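Local coordinates for 5-dehydro-2-deoxygluconokinase (Bacillus halodurans C-125, PDB 2QCV) that probably phosphorylates 5-dehydro-2-deoxy-D-gluconate with ATP, a step in the breakdown of myo-inositol to acetyl-CoA, at the interface of chains A and B. Sequence-based numbering; all coordinates share one arbitrary frame. Chains: chain A/B, Putative 5-dehydro-2-deoxygluconokinase.

The interface of chains A and B. Residues chain A 24, 72, 101, 103; chain B 24, 101, 103, 117.
With chi1 -67° and chi2 83°, B:Phe103 has CG trans to its carbonyl carbon and its ring turned across the side chain, presenting one broad face to A:His72 and its rim to A:Leu24. The two chains are PfkB-family sugar kinases, packed about a two-fold axis through strands 21-26, 101-106 and 111-117 and helix 71-82; related kinases often pair through such sheets, so this may be a biological interface, although the deposited assembly holds four copies. A:His72, at the start of its helix, meets the phenyl ring edge-to-face, the planes 89° apart, and its NE2 sits over the ring centre, 3.6 Å from B:Phe103 CE2. An imidazole suits this place because it is flat enough to stand on an aromatic face; if NE2 carries its hydrogen, which the structure does not show, that N-H would point into the pi cloud and probably be favoured there, more so in a charged imidazolium. The opposite face of B:Phe103 is covered towards its rim by B:Leu24 of its own chain, while A:Leu24 CD1 touches the edge in plane, 3.7 Å from B:Phe103 CZ. The phenyl is thus wedged between an imidazole and a leucine, and the axis repeats the leucine-to-rim contact where B:Leu24 CD1 meets A:Phe103 CZ at 3.7 Å. Shortening B:Phe103 to an alanine would remove the ring, and A:His72 NE2 would probably lose the face it points at, as would A:Leu24 CD1 its rim contact. Nearer the axis, A:Leu101 and B:Leu101 meet tip to tip, A:Leu101 CD1 to B:Leu101 CD1 at 3.2 Å, tighter than usual for two methyls; leucine's compact branched end lets the two copies meet there. A:Leu101 CD1 also lies over the face of B:Tyr117, off centre, in a CH-pi contact 3.6 Å from B:Tyr117 CZ. Tyrosine offers a wide ring for that methyl, and its phenol OH extends to the imidazole edge, B:Tyr117 OH lying 3.6 Å from A:His72 CD2.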
loop_
_atom_site.group_PDB
_atom_site.type_symbol
_atom_site.label_atom_id
_atom_site.label_comp_id
_atom_site.label_asym_id
_atom_site.label_seq_id
_atom_site.Cartn_x
_atom_site.Cartn_y
_atom_site.Cartn_z
ATOM N N LEU A 24 17.942 -19.664 6.463
ATOM C CA LEU A 24 19.371 -19.398 6.344
ATOM C C LEU A 24 19.929 -19.563 7.755
ATOM O O LEU A 24 19.796 -18.704 8.614
ATOM C CB LEU A 24 19.601 -18.025 5.738
ATOM C CG LEU A 24 19.213 -17.993 4.235
ATOM C CD1 LEU A 24 18.883 -16.608 3.706
ATOM C CD2 LEU A 24 20.293 -18.632 3.421
ATOM N N HIS A 72 15.049 -19.297 -5.479
ATOM C CA HIS A 72 14.639 -19.802 -4.188
ATOM C C HIS A 72 13.372 -20.689 -4.314
ATOM O O HIS A 72 13.312 -21.770 -3.742
ATOM C CB HIS A 72 14.415 -18.652 -3.210
ATOM C CG HIS A 72 15.677 -18.032 -2.702
ATOM N ND1 HIS A 72 16.893 -18.677 -2.737
ATOM C CD2 HIS A 72 15.895 -16.850 -2.077
ATOM C CE1 HIS A 72 17.819 -17.893 -2.212
ATOM N NE2 HIS A 72 17.237 -16.789 -1.784
ATOM N N LEU A 101 12.081 -15.370 4.149
ATOM C CA LEU A 101 13.436 -15.750 4.577
ATOM C C LEU A 101 13.499 -15.716 6.086
ATOM O O LEU A 101 13.019 -14.761 6.726
ATOM C CB LEU A 101 14.503 -14.757 4.071
ATOM C CG LEU A 101 14.657 -14.550 2.568
ATOM C CD1 LEU A 101 15.670 -13.416 2.247
ATOM C CD2 LEU A 101 15.068 -15.851 1.904
ATOM N N PHE A 103 16.496 -15.841 8.826
ATOM C CA PHE A 103 17.893 -15.940 9.243
ATOM C C PHE A 103 17.916 -16.324 10.706
ATOM O O PHE A 103 17.252 -15.679 11.535
ATOM C CB PHE A 103 18.609 -14.605 9.106
ATOM C CG PHE A 103 18.789 -14.139 7.697
ATOM C CD1 PHE A 103 17.760 -13.478 7.032
ATOM C CD2 PHE A 103 20.015 -14.312 7.056
ATOM C CE1 PHE A 103 17.953 -13.042 5.721
ATOM C CE2 PHE A 103 20.211 -13.850 5.763
ATOM C CZ PHE A 103 19.195 -13.249 5.099
ATOM N N LEU B 24 24.827 -11.576 -0.048
ATOM C CA LEU B 24 24.962 -12.984 0.304
ATOM C C LEU B 24 25.548 -13.655 -0.935
ATOM O O LEU B 24 24.869 -13.921 -1.915
ATOM C CB LEU B 24 23.621 -13.546 0.744
ATOM C CG LEU B 24 23.191 -12.980 2.125
ATOM C CD1 LEU B 24 21.695 -13.031 2.380
ATOM C CD2 LEU B 24 23.942 -13.679 3.213
ATOM N N LEU B 101 18.677 -7.097 0.464
ATOM C CA LEU B 101 19.502 -8.309 0.363
ATOM C C LEU B 101 19.779 -8.592 -1.095
ATOM O O LEU B 101 18.869 -8.531 -1.944
ATOM C CB LEU B 101 18.778 -9.552 0.921
ATOM C CG LEU B 101 18.337 -9.550 2.381
ATOM C CD1 LEU B 101 17.499 -10.812 2.728
ATOM C CD2 LEU B 101 19.548 -9.433 3.288
ATOM N N PHE B 103 21.280 -11.752 -3.160
ATOM C CA PHE B 103 21.853 -13.091 -3.282
ATOM C C PHE B 103 22.501 -13.198 -4.645
ATOM O O PHE B 103 21.866 -12.895 -5.669
ATOM C CB PHE B 103 20.777 -14.164 -3.199
ATOM C CG PHE B 103 20.120 -14.281 -1.861
ATOM C CD1 PHE B 103 19.077 -13.429 -1.507
ATOM C CD2 PHE B 103 20.508 -15.287 -0.979
ATOM C CE1 PHE B 103 18.470 -13.562 -0.259
ATOM C CE2 PHE B 103 19.881 -15.434 0.250
ATOM C CZ PHE B 103 18.899 -14.576 0.615
ATOM N N TYR B 117 16.187 -8.543 -2.761
ATOM C CA TYR B 117 15.088 -8.198 -1.860
ATOM C C TYR B 117 15.197 -6.672 -1.684
ATOM O O TYR B 117 16.119 -6.198 -1.037
ATOM C CB TYR B 117 15.259 -8.933 -0.531
ATOM C CG TYR B 117 14.823 -10.382 -0.641
ATOM C CD1 TYR B 117 15.529 -11.292 -1.428
ATOM C CD2 TYR B 117 13.689 -10.822 0.019
ATOM C CE1 TYR B 117 15.109 -12.609 -1.532
ATOM C CE2 TYR B 117 13.255 -12.138 -0.078
ATOM C CZ TYR B 117 13.973 -13.021 -0.856
ATOM O OH TYR B 117 13.521 -14.315 -0.956
#